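Local coordinates for protein succinate dehydrogenase (Membrane anchor subunit) (Mycolicibacterium smegmatis, PDB 7D6V) that forms the membrane anchor of the succinate dehydrogenase Sdh1, holding a membrane-embedded Rieske 2Fe-2S cluster and a bound quinone, and probably passes electrons from succinate to quinone, at residues Pro22-Arg27 and Cys132-Pro137; Gly56-Val61 and Tyr257-Ala262; Pro73-Ala78 and Gln88-Leu93; Phe185-Val190 and Asp268-Gly273. All blocks are in the same frame, centred on the assembly; numbering follows the deposited sequence.

The four contacts lie at two ends of a helical membrane subunit. Contact 1 ties the N-terminal loop before helix 33-55 to the loop after helix 115-124, where the iron-sulfur subunit is met. Its centre is about 48 to 55 Å from the other three centres, across the middle of the chain. Contact 2 sets strand 60-61 against helix 240-264, its centre about 18 Å from that of contact 3 and about 15 Å from that of contact 4. Contact 3 falls wholly between the two segments of contact 2, whereas contacts 2 and 4 interleave along the chain. Tyr257 of contact 2 packs on Gly188 of contact 4, so the end of helix 240-264 meets the start of helix 188-204.

Contact 1. Residues Pro22-Arg27 and Cys132-Pro137; sequences PERTLR and CAVAEP
Thr25 and Val134 form the close-packed middle of this contact between two irregular loops. Thr25 OG1 stands anti to its backbone N (chi1 -163°), which turns the hydroxyl to the neighbouring loop, where it donates to Ala133 O at 3.1 Å. The hydroxyl approaches from above the carbonyl plane, 52° out of it. Threonine suits the place because its carbon atoms also have work to do: Thr25 CB lies 3.8 Å from Val134 CG2, and the two side chains cross at a slant. Beside them, Ala135 is small enough for the aliphatic part of Arg24 to settle against it, Arg24 CD meeting Ala135 CB at 3.4 Å.

The flanks are looser. Arg24 is exposed, and its guanidinium only comes near the carbonyl oxygens of Ala135 and Glu136 without bonding to either. Arg27 brings NH1 to 3.7 Å from Cys132 N, which is proximity between two nitrogens; the charge is instead met by a salt bridge from Arg27 NH2 to Asp29. Both loops meet the iron-sulfur subunit: Cys132 forms a disulfide with Cys208 of that subunit, and Glu136 OE2 is hydrogen-bonded to His156 of the iron-sulfur subunit. The chemistry thus implies that a disulfide-tethered loop is held to the N-terminal loop by one hydrogen bond from a hydroxyl to a carbonyl and by small apolar contacts.

Contact 2. Residues Gly56-Val61 and Tyr257-Ala262; sequences GSAYWV and YIMLVA
Met259 CG is anti to its backbone N (chi1 -178°) and meets Ala58 CB at 4.0 Å. Val261 CG1 is likewise anti to its backbone N (chi1 179°) and touches the CG2 methyl of Val61 at 4.0 Å, the two side chains crossing at about a right angle. Between the two pairs, Ala262 CB presses on the backbone of the loop, 3.9 Å from Ala58 CA. Alanine at both 58 and 262 lets the chain come this near: the CA atoms of Ala58 and Met259 are 5.2 Å apart.

Gly56, the first residue past helix 33-55, has a positive phi that glycine takes up easily, and from it the loop runs into strand 60-61, one arm of a small antiparallel pair with strand 66-67. The loop and strand 60-61 lie against the last turns of the long helix 240-264, and the union is apolar. Ile258, a buried beta-branched residue, sets CG2 4.0 Å from Tyr59 O and also touches Leu192 of helix 188-204. Tyr59 and Trp60, between the two inward-pointing residues Ala58 and Val61, both start away from the helix, and the Tyr59 ring stacks on Tyr71 with its hydroxyl hydrogen-bonded to Ala80 N. The carbonyl oxygen of Ala58, which faces Met259, is hydrogen-bonded to Arg52 NH2.

Contact 3. Residues Pro73-Ala78 and Gln88-Leu93; sequences PCVSTA and QWVGDL
Gly91 O is gripped by three donors of the opposing loop: Thr77 OG1 at 2.7 Å, Ser76 OG at 2.9 Å and Thr77 N at 3.2 Å. The hydroxyls approach from opposite faces of the carbonyl plane, Thr77 OG1 46° out of it, with Thr77 N in the plane between them. Ser76 also makes an ST turn, its OG accepting from Ala78 N at 2.9 Å, so one hydroxyl both closes its own turn and donates across to the other loop. Accepting that N-H would tend to polarise the hydroxyl as a donor. Thr77 is suited to its role because OG1 sits between its backbone N and carbonyl carbon (chi1 60°), from where it reaches the same oxygen as Thr77 N. Gly91 takes up positive phi, a conformation that glycine adopts easily, as the chain bends to offer its carbonyl.

A second shared acceptor holds the other end. Val75 O receives Trp89 N at 2.7 Å and Val90 N at 3.1 Å, two successive amides converging on one oxygen. Both loops belong to the connection between strand 66-67 and helix 104-112, and the contact closes the short excursion between them at the protein surface.

Apolar atoms fill in round these bonds. Thr77 CG2, the other branch of the threonine, rests 3.7 Å from Gln88 CB, and the Gln88 amide reaches over to make a weak hydrogen bond from NE2 to Ser76 O. At the Val90 end, Val90 and Leu93 lean on Phe101. The indole of Trp89 meets valine with its edge, Val75 CB lying near the ring plane 3.7 Å from Trp89 CD1.

Contact 4. Residues Phe185-Val190 and Asp268-Gly273; sequences FGLGNV and DLRFIG
Arg270 reaches over one face of the Phe185 ring, NH2 lying 3.6 Å above the ring plane and offset toward the rim. The guanidinium is steeply turned, 76° between the planes, so that NH2 rather than the flat of the group meets the ring. With Arg270 CZ 5.2 Å from the centroid of Phe185, the cation-pi attraction is at most weak. On the guanidinium's own face sits Leu187, the N-cap residue of helix 188-204, its CB 4.1 Å from the plane and over the centre. The contact therefore joins the start of that helix to the C-terminal tail that follows helix 240-264.

Backbone bonds fix the tail beneath these side chains. Phe185 O accepts from Arg270 N at 2.6 Å and from Phe271 N at 3.3 Å, both in the carbonyl plane. The bend of the Arg270 chain at chi2 (74°) swings CD back across that carbonyl, and Arg270 NE makes a long salt bridge to Asp268 OD1 at 3.6 Å. Phe271 adds an apolar touch, its CD1 3.5 Å from Phe185 CB. Having no side chain, Gly186 leaves room for leucine: Leu269 CD2 lies 3.5 Å from Gly186 CA.

Contact 1. Residues Pro22-Arg27 and Cys132-Pro137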
# COMPACT_ATOMS: atom_id res chain seq x y z
N PRO C 22 23.46 -8.97 18.81
CA PRO C 22 24.05 -10.27 19.12
C PRO C 22 23.08 -11.24 19.79
O PRO C 22 23.42 -11.93 20.75
CB PRO C 22 25.19 -9.90 20.07
CG PRO C 22 24.61 -8.75 20.84
CD PRO C 22 23.73 -7.99 19.87
N GLU C 23 21.86 -11.31 19.27
CA GLU C 23 20.85 -12.23 19.76
C GLU C 23 20.25 -12.98 18.59
O GLU C 23 19.91 -12.38 17.57
CB GLU C 23 19.76 -11.52 20.57
CG GLU C 23 20.24 -10.95 21.91
CD GLU C 23 20.52 -9.46 21.88
OE1 GLU C 23 20.59 -8.88 20.78
OE2 GLU C 23 20.66 -8.87 22.97
N ARG C 24 20.12 -14.30 18.75
CA ARG C 24 19.65 -15.15 17.67
C ARG C 24 18.25 -14.74 17.23
O ARG C 24 17.95 -14.67 16.04
CB ARG C 24 19.69 -16.61 18.11
CG ARG C 24 19.28 -17.59 17.06
CD ARG C 24 20.30 -17.52 15.95
NE ARG C 24 21.65 -17.85 16.39
CZ ARG C 24 22.13 -19.09 16.48
NH1 ARG C 24 21.36 -20.11 16.13
NH2 ARG C 24 23.37 -19.30 16.88
N THR C 25 17.37 -14.45 18.20
CA THR C 25 16.09 -13.82 17.92
C THR C 25 15.75 -12.90 19.08
O THR C 25 16.25 -13.07 20.20
CB THR C 25 14.98 -14.85 17.69
OG1 THR C 25 13.87 -14.22 17.03
CG2 THR C 25 14.51 -15.45 19.00
N LEU C 26 14.91 -11.91 18.80
CA LEU C 26 14.40 -11.01 19.83
C LEU C 26 12.95 -11.30 20.18
O LEU C 26 12.35 -10.54 20.94
CB LEU C 26 14.55 -9.55 19.39
CG LEU C 26 15.96 -8.96 19.51
CD1 LEU C 26 16.00 -7.57 18.92
CD2 LEU C 26 16.41 -8.94 20.96
N ARG C 27 12.39 -12.39 19.66
CA ARG C 27 11.02 -12.75 19.97
C ARG C 27 10.91 -13.21 21.42
O ARG C 27 11.80 -13.86 21.96
CB ARG C 27 10.54 -13.86 19.03
CG ARG C 27 10.33 -13.39 17.61
CD ARG C 27 9.90 -14.51 16.69
NE ARG C 27 8.68 -15.16 17.15
CZ ARG C 27 7.91 -15.92 16.38
NH1 ARG C 27 8.22 -16.14 15.12
NH2 ARG C 27 6.81 -16.47 16.89
N CYS C 132 9.79 -17.89 12.22
CA CYS C 132 9.83 -16.99 11.07
C CYS C 132 11.04 -16.06 11.09
O CYS C 132 11.74 -15.92 10.08
CB CYS C 132 8.53 -16.21 10.97
SG CYS C 132 7.25 -17.28 10.31
N ALA C 133 11.31 -15.42 12.22
CA ALA C 133 12.43 -14.48 12.32
C ALA C 133 13.50 -14.98 13.29
O ALA C 133 14.15 -14.19 13.97
CB ALA C 133 11.93 -13.10 12.74
N VAL C 134 13.70 -16.29 13.35
CA VAL C 134 14.75 -16.90 14.15
C VAL C 134 15.83 -17.42 13.21
O VAL C 134 15.53 -18.10 12.22
CB VAL C 134 14.20 -18.04 15.04
CG1 VAL C 134 15.27 -18.55 15.98
CG2 VAL C 134 13.00 -17.55 15.83
N ALA C 135 17.08 -17.10 13.51
CA ALA C 135 18.16 -17.32 12.56
C ALA C 135 18.56 -18.80 12.49
O ALA C 135 18.48 -19.54 13.47
CB ALA C 135 19.37 -16.46 12.91
N GLU C 136 19.01 -19.20 11.30
CA GLU C 136 19.21 -20.60 10.97
C GLU C 136 20.39 -21.21 11.72
O GLU C 136 21.40 -20.54 11.97
CB GLU C 136 19.47 -20.77 9.48
CG GLU C 136 18.23 -20.86 8.68
CD GLU C 136 18.48 -21.00 7.19
OE1 GLU C 136 19.23 -20.18 6.63
OE2 GLU C 136 17.93 -21.93 6.58
N PRO C 137 20.31 -22.50 12.07
CA PRO C 137 21.51 -23.25 12.44
C PRO C 137 22.31 -23.78 11.26
O PRO C 137 23.19 -24.62 11.47
CB PRO C 137 20.92 -24.41 13.27
CG PRO C 137 19.57 -24.61 12.71
CD PRO C 137 19.07 -23.25 12.34

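Contact 2. Residues Gly56-Val61 and Tyr257-Ala262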
# COMPACT_ATOMS: atom_id res chain seq x y z
N GLY C 56 0.67 -57.56 10.08
CA GLY C 56 0.31 -58.71 9.27
C GLY C 56 -0.92 -59.46 9.71
O GLY C 56 -1.22 -60.51 9.13
N SER C 57 -1.64 -58.97 10.72
CA SER C 57 -2.86 -59.64 11.16
C SER C 57 -3.82 -58.59 11.70
O SER C 57 -3.46 -57.42 11.89
CB SER C 57 -2.57 -60.71 12.21
OG SER C 57 -2.23 -60.14 13.46
N ALA C 58 -5.06 -59.03 11.95
CA ALA C 58 -6.13 -58.19 12.48
C ALA C 58 -6.40 -56.99 11.57
O ALA C 58 -6.28 -55.83 11.96
CB ALA C 58 -5.82 -57.74 13.91
N TYR C 59 -6.79 -57.29 10.33
CA TYR C 59 -7.05 -56.26 9.34
C TYR C 59 -8.29 -56.51 8.50
O TYR C 59 -8.61 -55.68 7.65
CB TYR C 59 -5.83 -56.11 8.41
CG TYR C 59 -5.47 -57.37 7.66
CD1 TYR C 59 -6.04 -57.66 6.44
CD2 TYR C 59 -4.56 -58.27 8.19
CE1 TYR C 59 -5.72 -58.81 5.76
CE2 TYR C 59 -4.23 -59.43 7.52
CZ TYR C 59 -4.81 -59.69 6.30
OH TYR C 59 -4.49 -60.84 5.62
N TRP C 60 -9.01 -57.61 8.72
CA TRP C 60 -10.12 -58.00 7.86
C TRP C 60 -11.21 -58.63 8.71
O TRP C 60 -10.95 -59.57 9.46
CB TRP C 60 -9.64 -58.99 6.79
CG TRP C 60 -10.71 -59.68 6.01
CD1 TRP C 60 -11.04 -61.00 6.06
CD2 TRP C 60 -11.57 -59.09 5.02
NE1 TRP C 60 -12.06 -61.27 5.18
CE2 TRP C 60 -12.40 -60.11 4.53
CE3 TRP C 60 -11.72 -57.80 4.51
CZ2 TRP C 60 -13.37 -59.88 3.56
CZ3 TRP C 60 -12.67 -57.58 3.55
CH2 TRP C 60 -13.48 -58.61 3.08
N VAL C 61 -12.43 -58.12 8.58
CA VAL C 61 -13.61 -58.73 9.17
C VAL C 61 -14.34 -59.50 8.08
O VAL C 61 -14.84 -58.91 7.12
CB VAL C 61 -14.54 -57.69 9.82
CG1 VAL C 61 -15.58 -58.38 10.68
CG2 VAL C 61 -13.74 -56.71 10.65
N TYR C 257 -10.21 -49.01 15.07
CA TYR C 257 -11.52 -49.63 15.21
C TYR C 257 -11.57 -50.97 14.49
O TYR C 257 -12.09 -51.96 15.04
CB TYR C 257 -12.61 -48.70 14.68
CG TYR C 257 -14.00 -49.27 14.85
CD1 TYR C 257 -14.71 -49.07 16.02
CD2 TYR C 257 -14.60 -50.01 13.84
CE1 TYR C 257 -15.97 -49.60 16.18
CE2 TYR C 257 -15.86 -50.53 14.00
CZ TYR C 257 -16.54 -50.32 15.17
OH TYR C 257 -17.80 -50.85 15.32
N ILE C 258 -11.06 -51.03 13.26
CA ILE C 258 -11.12 -52.28 12.52
C ILE C 258 -10.30 -53.35 13.22
O ILE C 258 -10.72 -54.51 13.31
CB ILE C 258 -10.66 -52.07 11.06
CG1 ILE C 258 -11.69 -51.23 10.31
CG2 ILE C 258 -10.51 -53.40 10.35
CD1 ILE C 258 -11.38 -51.06 8.85
N MET C 259 -9.12 -52.98 13.74
CA MET C 259 -8.31 -53.92 14.50
C MET C 259 -9.05 -54.43 15.73
O MET C 259 -8.99 -55.62 16.04
CB MET C 259 -7.00 -53.25 14.91
CG MET C 259 -6.06 -54.16 15.67
SD MET C 259 -4.54 -53.31 16.11
CE MET C 259 -5.14 -52.21 17.38
N LEU C 260 -9.73 -53.53 16.45
CA LEU C 260 -10.48 -53.96 17.63
C LEU C 260 -11.56 -54.96 17.26
O LEU C 260 -11.75 -55.97 17.96
CB LEU C 260 -11.09 -52.74 18.32
CG LEU C 260 -10.15 -51.91 19.17
CD1 LEU C 260 -10.76 -50.55 19.41
CD2 LEU C 260 -9.89 -52.62 20.48
N VAL C 261 -12.27 -54.71 16.16
CA VAL C 261 -13.34 -55.62 15.76
C VAL C 261 -12.77 -56.96 15.28
O VAL C 261 -13.34 -58.02 15.58
CB VAL C 261 -14.23 -54.96 14.69
CG1 VAL C 261 -15.32 -55.91 14.27
CG2 VAL C 261 -14.83 -53.68 15.24
N ALA C 262 -11.66 -56.94 14.54
CA ALA C 262 -11.09 -58.19 14.06
C ALA C 262 -10.57 -59.03 15.22
O ALA C 262 -10.81 -60.24 15.28
CB ALA C 262 -9.99 -57.92 13.05

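Contact 3. Residues Pro73-Ala78 and Gln88-Leu93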
# COMPACT_ATOMS: atom_id res chain seq x y z
N PRO C 73 -5.05 -52.55 -0.86
CA PRO C 73 -4.77 -53.46 -1.97
C PRO C 73 -4.04 -54.68 -1.45
O PRO C 73 -2.87 -54.61 -1.07
CB PRO C 73 -3.89 -52.62 -2.92
CG PRO C 73 -3.99 -51.22 -2.41
CD PRO C 73 -4.19 -51.36 -0.93
N CYS C 74 -4.73 -55.82 -1.41
CA CYS C 74 -4.27 -56.99 -0.67
C CYS C 74 -4.13 -58.13 -1.68
O CYS C 74 -5.04 -58.95 -1.85
CB CYS C 74 -5.29 -57.30 0.44
SG CYS C 74 -4.67 -58.20 1.87
N VAL C 75 -2.98 -58.18 -2.34
CA VAL C 75 -2.82 -58.92 -3.59
C VAL C 75 -1.96 -60.17 -3.41
O VAL C 75 -1.39 -60.67 -4.38
CB VAL C 75 -2.24 -58.01 -4.69
CG1 VAL C 75 -3.17 -56.84 -4.95
CG2 VAL C 75 -0.87 -57.52 -4.30
N SER C 76 -1.86 -60.70 -2.20
CA SER C 76 -1.06 -61.88 -1.94
C SER C 76 -1.96 -63.07 -1.62
O SER C 76 -3.11 -62.90 -1.20
CB SER C 76 -0.08 -61.65 -0.78
OG SER C 76 0.34 -62.87 -0.22
N THR C 77 -1.44 -64.27 -1.84
CA THR C 77 -2.18 -65.48 -1.51
C THR C 77 -2.09 -65.84 -0.04
O THR C 77 -2.75 -66.80 0.39
CB THR C 77 -1.69 -66.65 -2.36
OG1 THR C 77 -0.30 -66.88 -2.11
CG2 THR C 77 -1.89 -66.36 -3.84
N ALA C 78 -1.30 -65.11 0.74
CA ALA C 78 -1.22 -65.29 2.18
C ALA C 78 -2.23 -64.43 2.92
O ALA C 78 -2.24 -64.43 4.16
CB ALA C 78 0.19 -64.97 2.67
N GLN C 88 -5.38 -62.21 -6.49
CA GLN C 88 -4.16 -62.53 -5.77
C GLN C 88 -3.04 -62.73 -6.78
O GLN C 88 -3.16 -63.56 -7.68
CB GLN C 88 -4.35 -63.78 -4.91
CG GLN C 88 -5.20 -63.54 -3.68
CD GLN C 88 -5.63 -64.82 -3.00
OE1 GLN C 88 -5.86 -65.83 -3.64
NE2 GLN C 88 -5.73 -64.77 -1.68
N TRP C 89 -1.96 -61.97 -6.63
CA TRP C 89 -0.92 -61.89 -7.64
C TRP C 89 0.43 -62.45 -7.21
O TRP C 89 1.11 -63.06 -8.02
CB TRP C 89 -0.73 -60.43 -8.09
CG TRP C 89 -1.95 -59.82 -8.71
CD1 TRP C 89 -2.66 -58.75 -8.24
CD2 TRP C 89 -2.61 -60.24 -9.91
NE1 TRP C 89 -3.71 -58.48 -9.07
CE2 TRP C 89 -3.70 -59.38 -10.11
CE3 TRP C 89 -2.37 -61.26 -10.84
CZ2 TRP C 89 -4.57 -59.50 -11.20
CZ3 TRP C 89 -3.23 -61.38 -11.92
CH2 TRP C 89 -4.31 -60.51 -12.09
N VAL C 90 0.83 -62.26 -5.95
CA VAL C 90 2.22 -62.48 -5.54
C VAL C 90 2.26 -63.34 -4.28
O VAL C 90 2.10 -62.85 -3.16
CB VAL C 90 2.99 -61.16 -5.36
CG1 VAL C 90 2.36 -60.26 -4.29
CG2 VAL C 90 4.44 -61.44 -5.03
N GLY C 91 2.45 -64.65 -4.47
CA GLY C 91 3.02 -65.55 -3.48
C GLY C 91 2.75 -65.31 -2.01
O GLY C 91 1.61 -65.10 -1.59
N ASP C 92 3.82 -65.34 -1.21
CA ASP C 92 3.76 -65.13 0.23
C ASP C 92 4.88 -64.18 0.64
O ASP C 92 6.00 -64.28 0.14
CB ASP C 92 3.88 -66.44 1.00
CG ASP C 92 3.03 -67.55 0.40
OD1 ASP C 92 1.80 -67.52 0.58
OD2 ASP C 92 3.60 -68.45 -0.25
N LEU C 93 4.57 -63.26 1.56
CA LEU C 93 5.57 -62.22 1.75
C LEU C 93 6.46 -62.53 2.96
O LEU C 93 5.98 -63.04 3.97
CB LEU C 93 4.90 -60.86 1.95
CG LEU C 93 3.91 -60.48 0.85
CD1 LEU C 93 3.26 -59.14 1.14
CD2 LEU C 93 4.60 -60.46 -0.51

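Contact 4. Residues Phe185-Val190 and Asp268-Gly273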
# COMPACT_ATOMS: atom_id res chain seq x y z
N PHE C 185 -25.20 -52.66 7.69
CA PHE C 185 -24.82 -51.31 8.09
C PHE C 185 -24.46 -51.37 9.56
O PHE C 185 -25.31 -51.72 10.38
CB PHE C 185 -25.98 -50.34 7.82
CG PHE C 185 -25.64 -48.90 8.05
CD1 PHE C 185 -24.35 -48.44 7.85
CD2 PHE C 185 -26.61 -48.01 8.45
CE1 PHE C 185 -24.05 -47.11 8.04
CE2 PHE C 185 -26.32 -46.69 8.65
CZ PHE C 185 -25.03 -46.23 8.45
N GLY C 186 -23.20 -51.08 9.90
CA GLY C 186 -22.76 -51.40 11.25
C GLY C 186 -21.78 -50.49 11.97
O GLY C 186 -21.01 -50.98 12.80
N LEU C 187 -21.75 -49.20 11.63
CA LEU C 187 -20.87 -48.19 12.23
C LEU C 187 -19.41 -48.36 11.80
O LEU C 187 -18.67 -47.37 11.73
CB LEU C 187 -20.95 -48.24 13.76
CG LEU C 187 -20.07 -47.26 14.53
CD1 LEU C 187 -20.47 -45.82 14.25
CD2 LEU C 187 -20.11 -47.56 16.02
N GLY C 188 -19.04 -49.55 11.36
CA GLY C 188 -17.79 -49.69 10.64
C GLY C 188 -17.93 -49.08 9.26
O GLY C 188 -17.00 -48.47 8.74
N ASN C 189 -19.13 -49.21 8.68
CA ASN C 189 -19.45 -48.50 7.46
C ASN C 189 -19.36 -47.00 7.67
O ASN C 189 -18.83 -46.28 6.81
CB ASN C 189 -20.85 -48.89 6.99
CG ASN C 189 -20.92 -50.34 6.56
OD1 ASN C 189 -21.67 -51.13 7.12
ND2 ASN C 189 -20.13 -50.69 5.55
N VAL C 190 -19.84 -46.50 8.81
CA VAL C 190 -19.80 -45.07 9.07
C VAL C 190 -18.36 -44.59 9.15
O VAL C 190 -17.98 -43.60 8.51
CB VAL C 190 -20.57 -44.73 10.35
CG1 VAL C 190 -20.58 -43.24 10.59
CG2 VAL C 190 -21.99 -45.27 10.27
N ASP C 268 -21.45 -53.15 16.77
CA ASP C 268 -22.61 -52.25 16.87
C ASP C 268 -23.32 -52.16 15.52
O ASP C 268 -23.39 -51.10 14.88
CB ASP C 268 -22.20 -50.87 17.39
CG ASP C 268 -23.38 -50.05 17.84
OD1 ASP C 268 -23.90 -49.25 17.03
OD2 ASP C 268 -23.79 -50.19 19.00
N LEU C 269 -23.85 -53.30 15.09
CA LEU C 269 -24.54 -53.39 13.81
C LEU C 269 -25.90 -52.71 13.86
O LEU C 269 -26.53 -52.60 14.91
CB LEU C 269 -24.73 -54.86 13.41
CG LEU C 269 -23.69 -55.58 12.55
CD1 LEU C 269 -24.20 -56.98 12.28
CD2 LEU C 269 -23.41 -54.87 11.25
N ARG C 270 -26.35 -52.25 12.69
CA ARG C 270 -27.69 -51.70 12.52
C ARG C 270 -28.59 -52.63 11.73
O ARG C 270 -29.82 -52.56 11.89
CB ARG C 270 -27.63 -50.34 11.82
CG ARG C 270 -27.24 -49.19 12.73
CD ARG C 270 -25.75 -49.24 13.04
NE ARG C 270 -25.29 -48.13 13.86
CZ ARG C 270 -24.88 -46.97 13.37
NH1 ARG C 270 -24.48 -46.01 14.18
NH2 ARG C 270 -24.86 -46.79 12.06
N PHE C 271 -28.02 -53.48 10.88
CA PHE C 271 -28.71 -54.55 10.17
C PHE C 271 -28.02 -55.86 10.56
O PHE C 271 -27.07 -56.29 9.91
CB PHE C 271 -28.70 -54.32 8.67
CG PHE C 271 -29.52 -53.14 8.24
CD1 PHE C 271 -29.10 -51.85 8.52
CD2 PHE C 271 -30.71 -53.32 7.56
CE1 PHE C 271 -29.85 -50.76 8.14
CE2 PHE C 271 -31.46 -52.23 7.17
CZ PHE C 271 -31.03 -50.95 7.46
N ILE C 272 -28.53 -56.48 11.62
CA ILE C 272 -27.80 -57.53 12.32
C ILE C 272 -27.57 -58.73 11.41
O ILE C 272 -28.45 -59.12 10.63
CB ILE C 272 -28.55 -57.93 13.60
CG1 ILE C 272 -28.62 -56.76 14.59
CG2 ILE C 272 -27.91 -59.14 14.27
CD1 ILE C 272 -29.81 -55.85 14.42
N GLY C 273 -26.39 -59.32 11.52
CA GLY C 273 -26.06 -60.54 10.80
C GLY C 273 -25.23 -61.49 11.64
O GLY C 273 -25.76 -62.34 12.34